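Local atomic coordinates of DegV domain-containing protein spr0652 (Streptococcus pneumoniae, PDB entry 6CNG), a protein that binds long-chain fatty acids, here linoleic acid, and probably serves as the fatty-acid carrier of a bacterial fatty acid kinase system. Residues W23-S29 with N42-V48; C85-Y91 with S111-A117. All blocks are in the same frame, centred on the assembly; numbering follows the deposited sequence.

Contact 1 (W23-S29 with N42-V48); sequences WKIIADS and NTTFVSV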
loop_
_atom_site.group_PDB
_atom_site.type_symbol
_atom_site.label_atom_id
_atom_site.label_comp_id
_atom_site.label_asym_id
_atom_site.label_seq_id
_atom_site.Cartn_x
_atom_site.Cartn_y
_atom_site.Cartn_z
ATOM N N TRP A 23 -11.287 16.042 -11.188
ATOM C CA TRP A 23 -10.204 15.097 -10.967
ATOM C C TRP A 23 -10.652 13.993 -10.015
ATOM O O TRP A 23 -11.360 14.241 -9.037
ATOM C CB TRP A 23 -9.015 15.774 -10.301
ATOM C CG TRP A 23 -8.510 16.949 -10.977
ATOM C CD1 TRP A 23 -9.054 18.173 -10.983
ATOM C CD2 TRP A 23 -7.316 17.033 -11.730
ATOM N NE1 TRP A 23 -8.282 19.030 -11.701
ATOM C CE2 TRP A 23 -7.205 18.342 -12.178
ATOM C CE3 TRP A 23 -6.335 16.120 -12.079
ATOM C CZ2 TRP A 23 -6.159 18.765 -12.934
ATOM C CZ3 TRP A 23 -5.299 16.538 -12.831
ATOM C CH2 TRP A 23 -5.208 17.845 -13.246
ATOM N N LYS A 24 -10.232 12.771 -10.309
ATOM C CA LYS A 24 -10.393 11.660 -9.390
ATOM C C LYS A 24 -9.046 10.976 -9.181
ATOM O O LYS A 24 -8.301 10.735 -10.136
ATOM C CB LYS A 24 -11.430 10.648 -9.881
ATOM C CG LYS A 24 -12.706 10.684 -9.113
ATOM C CD LYS A 24 -13.770 9.727 -9.654
ATOM C CE LYS A 24 -15.084 9.825 -8.884
ATOM N NZ LYS A 24 -16.146 8.840 -9.295
ATOM N N ILE A 25 -8.734 10.694 -7.925
ATOM C CA ILE A 25 -7.645 9.801 -7.558
ATOM C C ILE A 25 -8.284 8.510 -7.075
ATOM O O ILE A 25 -9.027 8.509 -6.086
ATOM C CB ILE A 25 -6.751 10.413 -6.469
ATOM C CG1 ILE A 25 -6.102 11.696 -6.973
ATOM C CG2 ILE A 25 -5.696 9.410 -6.048
ATOM C CD1 ILE A 25 -5.418 12.488 -5.872
ATOM N N ILE A 26 -7.997 7.423 -7.780
ATOM C CA ILE A 26 -8.548 6.104 -7.489
ATOM C C ILE A 26 -7.411 5.211 -7.029
ATOM O O ILE A 26 -6.307 5.279 -7.560
ATOM C CB ILE A 26 -9.240 5.498 -8.725
ATOM C CG1 ILE A 26 -10.160 6.516 -9.376
ATOM C CG2 ILE A 26 -10.017 4.273 -8.317
ATOM C CD1 ILE A 26 -10.837 6.041 -10.621
ATOM N N ALA A 27 -7.670 4.408 -6.016
ATOM C CA ALA A 27 -6.686 3.445 -5.556
ATOM C C ALA A 27 -7.410 2.183 -5.131
ATOM O O ALA A 27 -8.565 2.232 -4.736
ATOM C CB ALA A 27 -5.868 3.985 -4.369
ATOM N N ASP A 28 -6.738 1.051 -5.223
ATOM C CA ASP A 28 -7.313 -0.154 -4.639
ATOM C C ASP A 28 -7.015 -0.215 -3.130
ATOM O O ASP A 28 -6.291 0.616 -2.580
ATOM C CB ASP A 28 -6.850 -1.388 -5.421
ATOM C CG ASP A 28 -5.348 -1.616 -5.357
ATOM O OD1 ASP A 28 -4.751 -1.385 -4.271
ATOM O OD2 ASP A 28 -4.772 -2.057 -6.380
ATOM N N SER A 29 -7.579 -1.216 -2.447
ATOM C CA SER A 29 -7.467 -1.284 -0.987
ATOM C C SER A 29 -6.087 -1.792 -0.474
ATOM O O SER A 29 -5.933 -2.048 0.735
ATOM C CB SER A 29 -8.667 -2.030 -0.406
ATOM O OG SER A 29 -8.659 -3.381 -0.741
ATOM N N ASN A 42 -12.038 20.371 -6.652
ATOM C CA ASN A 42 -12.510 19.602 -7.798
ATOM C C ASN A 42 -11.880 18.224 -7.861
ATOM O O ASN A 42 -11.745 17.676 -8.941
ATOM C CB ASN A 42 -12.262 20.319 -9.132
ATOM C CG ASN A 42 -12.910 21.683 -9.193
ATOM O OD1 ASN A 42 -13.815 21.989 -8.445
ATOM N ND2 ASN A 42 -12.447 22.501 -10.097
ATOM N N THR A 43 -11.485 17.668 -6.720
ATOM C CA THR A 43 -10.901 16.341 -6.678
ATOM C C THR A 43 -11.617 15.458 -5.670
ATOM O O THR A 43 -11.906 15.873 -4.542
ATOM C CB THR A 43 -9.416 16.392 -6.328
ATOM O OG1 THR A 43 -8.739 17.308 -7.196
ATOM C CG2 THR A 43 -8.795 15.015 -6.481
ATOM N N THR A 44 -11.862 14.229 -6.086
ATOM C CA THR A 44 -12.491 13.201 -5.265
ATOM C C THR A 44 -11.626 11.953 -5.229
ATOM O O THR A 44 -11.034 11.565 -6.231
ATOM C CB THR A 44 -13.863 12.880 -5.832
ATOM O OG1 THR A 44 -14.661 14.052 -5.727
ATOM C CG2 THR A 44 -14.532 11.770 -5.070
ATOM N N PHE A 45 -11.540 11.345 -4.056
ATOM C CA PHE A 45 -10.806 10.106 -3.840
ATOM C C PHE A 45 -11.766 8.934 -3.719
ATOM O O PHE A 45 -12.794 9.036 -3.056
ATOM C CB PHE A 45 -10.026 10.192 -2.536
ATOM C CG PHE A 45 -9.340 8.931 -2.164
ATOM C CD1 PHE A 45 -8.211 8.514 -2.839
ATOM C CD2 PHE A 45 -9.819 8.168 -1.132
ATOM C CE1 PHE A 45 -7.582 7.351 -2.481
ATOM C CE2 PHE A 45 -9.203 7.021 -0.764
ATOM C CZ PHE A 45 -8.069 6.605 -1.429
ATOM N N VAL A 46 -11.408 7.813 -4.341
ATOM C CA VAL A 46 -12.215 6.605 -4.284
ATOM C C VAL A 46 -11.285 5.436 -4.073
ATOM O O VAL A 46 -10.309 5.286 -4.809
ATOM C CB VAL A 46 -13.010 6.382 -5.584
ATOM C CG1 VAL A 46 -13.810 5.096 -5.516
ATOM C CG2 VAL A 46 -13.923 7.525 -5.844
ATOM N N SER A 47 -11.584 4.600 -3.095
ATOM C CA SER A 47 -10.892 3.336 -2.976
ATOM C C SER A 47 -11.749 2.205 -3.508
ATOM O O SER A 47 -12.954 2.123 -3.233
ATOM C CB SER A 47 -10.462 3.003 -1.567
ATOM O OG SER A 47 -9.438 2.025 -1.648
ATOM N N VAL A 48 -11.094 1.326 -4.246
ATOM C CA VAL A 48 -11.743 0.176 -4.872
ATOM C C VAL A 48 -11.354 -1.066 -4.084
ATOM O O VAL A 48 -10.184 -1.484 -4.097
ATOM C CB VAL A 48 -11.367 0.063 -6.352
ATOM C CG1 VAL A 48 -12.057 -1.146 -6.970
ATOM C CG2 VAL A 48 -11.700 1.342 -7.064
HETATM O O HOH W 1 -14.011 15.067 -8.587
#

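Contact 2 (C85-Y91 with S111-A117); sequences CPSPDDY and SGSHNSA. With EIC (linoleic acid), chain C.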
loop_
_atom_site.group_PDB
_atom_site.type_symbol
_atom_site.label_atom_id
_atom_site.label_comp_id
_atom_site.label_asym_id
_atom_site.label_seq_id
_atom_site.Cartn_x
_atom_site.Cartn_y
_atom_site.Cartn_z
ATOM N N CYS A 85 -8.841 -9.726 -6.510
ATOM C CA CYS A 85 -8.633 -8.364 -6.981
ATOM C C CYS A 85 -9.928 -7.792 -7.533
ATOM O O CYS A 85 -10.895 -8.510 -7.771
ATOM C CB CYS A 85 -7.541 -8.353 -8.053
ATOM S SG CYS A 85 -7.982 -9.126 -9.585
ATOM N N PRO A 86 -9.974 -6.480 -7.776
ATOM C CA PRO A 86 -11.186 -5.884 -8.321
ATOM C C PRO A 86 -11.419 -6.257 -9.767
ATOM O O PRO A 86 -10.495 -6.462 -10.556
ATOM C CB PRO A 86 -10.924 -4.385 -8.193
ATOM C CG PRO A 86 -9.864 -4.291 -7.185
ATOM C CD PRO A 86 -8.989 -5.438 -7.485
ATOM N N SER A 87 -12.692 -6.338 -10.095
ATOM C CA SER A 87 -13.101 -6.537 -11.455
ATOM C C SER A 87 -12.823 -5.275 -12.256
ATOM O O SER A 87 -12.814 -4.170 -11.718
ATOM C CB SER A 87 -14.586 -6.783 -11.481
ATOM O OG SER A 87 -15.087 -6.687 -12.788
ATOM N N PRO A 88 -12.602 -5.414 -13.539
ATOM C CA PRO A 88 -12.543 -4.235 -14.394
ATOM C C PRO A 88 -13.768 -3.366 -14.250
ATOM O O PRO A 88 -13.654 -2.139 -14.268
ATOM C CB PRO A 88 -12.449 -4.852 -15.792
ATOM C CG PRO A 88 -11.943 -6.183 -15.588
ATOM C CD PRO A 88 -12.473 -6.648 -14.312
ATOM N N ASP A 89 -14.940 -3.994 -14.099
ATOM C CA ASP A 89 -16.186 -3.269 -13.917
ATOM C C ASP A 89 -16.158 -2.430 -12.654
ATOM O O ASP A 89 -16.706 -1.330 -12.625
ATOM C CB ASP A 89 -17.315 -4.273 -13.847
ATOM C CG ASP A 89 -18.620 -3.619 -13.725
ATOM O OD1 ASP A 89 -18.987 -2.900 -14.674
ATOM O OD2 ASP A 89 -19.271 -3.796 -12.678
ATOM N N ASP A 90 -15.547 -2.937 -11.595
ATOM C CA ASP A 90 -15.395 -2.149 -10.381
ATOM C C ASP A 90 -14.622 -0.866 -10.661
ATOM O O ASP A 90 -14.933 0.193 -10.104
ATOM C CB ASP A 90 -14.657 -2.974 -9.336
ATOM C CG ASP A 90 -15.434 -4.203 -8.905
ATOM O OD1 ASP A 90 -16.573 -4.374 -9.361
ATOM O OD2 ASP A 90 -14.897 -5.008 -8.116
ATOM N N TYR A 91 -13.616 -0.941 -11.532
ATOM C CA TYR A 91 -12.865 0.247 -11.909
ATOM C C TYR A 91 -13.718 1.166 -12.777
ATOM O O TYR A 91 -13.732 2.382 -12.575
ATOM C CB TYR A 91 -11.566 -0.187 -12.603
ATOM C CG TYR A 91 -10.490 -0.656 -11.642
ATOM C CD1 TYR A 91 -10.126 0.130 -10.583
ATOM C CD2 TYR A 91 -9.842 -1.871 -11.791
ATOM C CE1 TYR A 91 -9.172 -0.267 -9.700
ATOM C CE2 TYR A 91 -8.874 -2.271 -10.913
ATOM C CZ TYR A 91 -8.547 -1.465 -9.865
ATOM O OH TYR A 91 -7.596 -1.798 -8.943
ATOM N N SER A 111 -0.656 -9.102 -7.700
ATOM C CA SER A 111 -2.099 -9.016 -7.781
ATOM C C SER A 111 -2.487 -8.576 -9.181
ATOM O O SER A 111 -1.767 -7.824 -9.836
ATOM C CB SER A 111 -2.682 -8.027 -6.773
ATOM O OG SER A 111 -4.024 -7.682 -7.108
ATOM N N GLY A 112 -3.642 -9.062 -9.622
ATOM C CA GLY A 112 -4.195 -8.680 -10.896
ATOM C C GLY A 112 -4.943 -7.370 -10.890
ATOM O O GLY A 112 -5.617 -7.026 -11.863
ATOM N N SER A 113 -4.838 -6.619 -9.806
ATOM C CA SER A 113 -5.513 -5.333 -9.734
ATOM C C SER A 113 -5.096 -4.442 -10.895
ATOM O O SER A 113 -5.933 -3.831 -11.563
ATOM C CB SER A 113 -5.182 -4.682 -8.389
ATOM O OG SER A 113 -5.897 -3.487 -8.219
ATOM N N HIS A 114 -3.801 -4.356 -11.141
ATOM C CA HIS A 114 -3.321 -3.496 -12.199
ATOM C C HIS A 114 -3.789 -3.974 -13.560
ATOM O O HIS A 114 -4.112 -3.160 -14.418
ATOM C CB HIS A 114 -1.811 -3.452 -12.136
ATOM C CG HIS A 114 -1.202 -2.605 -13.189
ATOM N ND1 HIS A 114 -0.559 -3.132 -14.284
ATOM C CD2 HIS A 114 -1.152 -1.265 -13.329
ATOM C CE1 HIS A 114 -0.144 -2.150 -15.060
ATOM N NE2 HIS A 114 -0.487 -1.007 -14.500
ATOM N N ASN A 115 -3.820 -5.284 -13.782
ATOM C CA ASN A 115 -4.298 -5.810 -15.059
ATOM C C ASN A 115 -5.742 -5.402 -15.304
ATOM O O ASN A 115 -6.094 -4.988 -16.407
ATOM C CB ASN A 115 -4.130 -7.332 -15.076
ATOM C CG ASN A 115 -4.566 -7.973 -16.392
ATOM O OD1 ASN A 115 -5.701 -8.398 -16.544
ATOM N ND2 ASN A 115 -3.653 -8.065 -17.321
ATOM N N SER A 116 -6.601 -5.507 -14.285
ATOM C CA SER A 116 -7.981 -5.054 -14.429
ATOM C C SER A 116 -8.046 -3.559 -14.674
ATOM O O SER A 116 -8.894 -3.086 -15.436
ATOM C CB SER A 116 -8.779 -5.389 -13.176
ATOM O OG SER A 116 -9.115 -6.749 -13.168
ATOM N N ALA A 117 -7.182 -2.792 -14.001
ATOM C CA ALA A 117 -7.182 -1.352 -14.183
ATOM C C ALA A 117 -6.759 -0.991 -15.585
ATOM O O ALA A 117 -7.278 -0.044 -16.163
ATOM C CB ALA A 117 -6.235 -0.705 -13.177
HETATM C C1 EIC C . -5.127 -10.278 -4.688
HETATM C C2 EIC C . -4.354 -9.367 -3.741
HETATM C C3 EIC C . -2.982 -9.887 -3.375
HETATM C C4 EIC C . -2.150 -8.825 -2.694
HETATM C C5 EIC C . -0.741 -9.300 -2.416
HETATM C C6 EIC C . 0.135 -8.196 -1.834
HETATM C C7 EIC C . -0.155 -7.892 -0.358
HETATM C C8 EIC C . 0.627 -6.680 0.114
HETATM C C9 EIC C . 0.197 -6.371 1.528
HETATM C C10 EIC C . 0.880 -6.806 2.564
HETATM C C11 EIC C . 2.131 -7.663 2.426
HETATM C C12 EIC C . 3.153 -7.035 3.365
HETATM C C13 EIC C . 4.386 -6.721 3.028
HETATM C C14 EIC C . 4.945 -6.990 1.647
HETATM C C15 EIC C . 4.649 -5.842 0.684
HETATM C C16 EIC C . 5.257 -6.152 -0.675
HETATM C C17 EIC C . 4.860 -5.133 -1.703
HETATM C C18 EIC C . 5.453 -5.511 -3.042
HETATM O O1 EIC C . -5.195 -10.029 -5.922
HETATM O O2 EIC C . -5.700 -11.293 -4.220
#

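Contact 1 (W23-S29 with N42-V48)
Ile-26 and Val-48 meet through their CG2 methyls, 3.6 Å apart, in a slanting contact, Val-48 lying two residues on from Val-46, the register partner of Ile-26. Val-48 CG2 sits beside its own backbone N, opposite the carbonyl carbon, and therefore leans back along the strand toward Ile-26 instead of standing over its register partner, Asp-28. Beta-branched side chains are compatible with extended backbone and place two branches close to the chain, where a neighbouring strand can meet one of them. Further down the same face Lys-24 behaves as a long straight rod: its extended chain runs alongside Thr-44 and rests CE on Val-46 CG2 at 4.0 Å, while NZ reaches the carbonyls of Ala-94 and Glu-96. The strands run parallel with a twist of 21°, and this pair belongs to the mixed sheet of the DegV fold. Trp-23, Ile-25 and Ala-27 bond to segment 42-48, whereas Lys-24 and Ile-26 turn their backbone groups to strand 100-105; strand 23-28 is thus an inner strand, with helix 88-95 on the Ile-26 face and helix 143-157 on the other. On that other face the Phe-45 ring is a broad bump. With CG anti to the backbone N (chi1 175°), it folds toward strand 23-28, bringing CD1 to 3.3 Å from Ile-25 O. Ile-25 crosses it at about a right angle, and Ala-27, small enough to leave room, sets CB 4.2 Å from Phe-45 CE1. Nearby, Ala-27 O takes two bonds: Val-48 N comes in the carbonyl plane at 2.7 Å, Ser-47 OG from 53° above it at 3.2 Å. At the far end the Trp-23 indole presents its CD1 edge to Asn-42 O, 3.4 Å away, while Thr-43 OG1, hydrogen-bonded to Ile-41 O, nestles against Trp-23 CB.

Contact 2 (C85-Y91 with S111-A117)
Tyr-91 lays one face of its ring over the Ala-117 methyl, a CH-pi contact with CB 4.1 Å from the ring centroid and offset toward the rim. Two helix N-termini meet here: Ser-87 caps helix 88-95, forming a capping box with Asp-90 in which the return bond from Ser-87 N to Asp-90 OD2 is weak, and Gly-112 occupies the N-cap of helix 113-127. The methyl of Ala-117 is short enough for the flat ring to lie close to the helix backbone, with Tyr-91 CE2 3.6 Å from Ala-117 N. The ring edge faces Ser-113 and Ser-116, and the phenol OH donates a short bond of 2.5 Å to Ser-113 OG, fixing how far the ring reaches. In the conformer described, one of two modelled, Ser-116 OG donates to Pro-86 O at 3.0 Å in the carbonyl plane, with the Pro-88 ring packed beside it through CD. The rings of Pro-86 and Pro-88 restrict phi, which probably stiffens the lead into the helix. Gly-112, lacking a side chain, lets Cys-85 SG come 3.7 Å from its C. Ser-111 makes an ST turn, its OG accepting from Ser-113 N at 3.0 Å; the same OG donates to linoleic acid O1 at 2.9 Å.

Overall arrangement
The contacts follow one another along the chain, contact 1 closing before contact 2 opens, and their centres lie 14 Å apart within the same DegV fold. Contact 1 lies in the six-stranded mixed sheet; contact 2 joins the starts of two helices, 88-95 and 113-127, that pack on strand 100-105, the other neighbour of strand 23-28. They touch directly. Asp-28, at the end of its strand, probably hydrogen-bonds through OD2 to Ser-113 OG (2.6 Å), and Val-48 CG1 packs on Pro-86 CB. The C-terminal end of strand 23-28 and the middle of strand 43-54 thus adjoin the two segments that bring Cys-85 and Ser-111 to the linoleic acid pocket near its carboxylate.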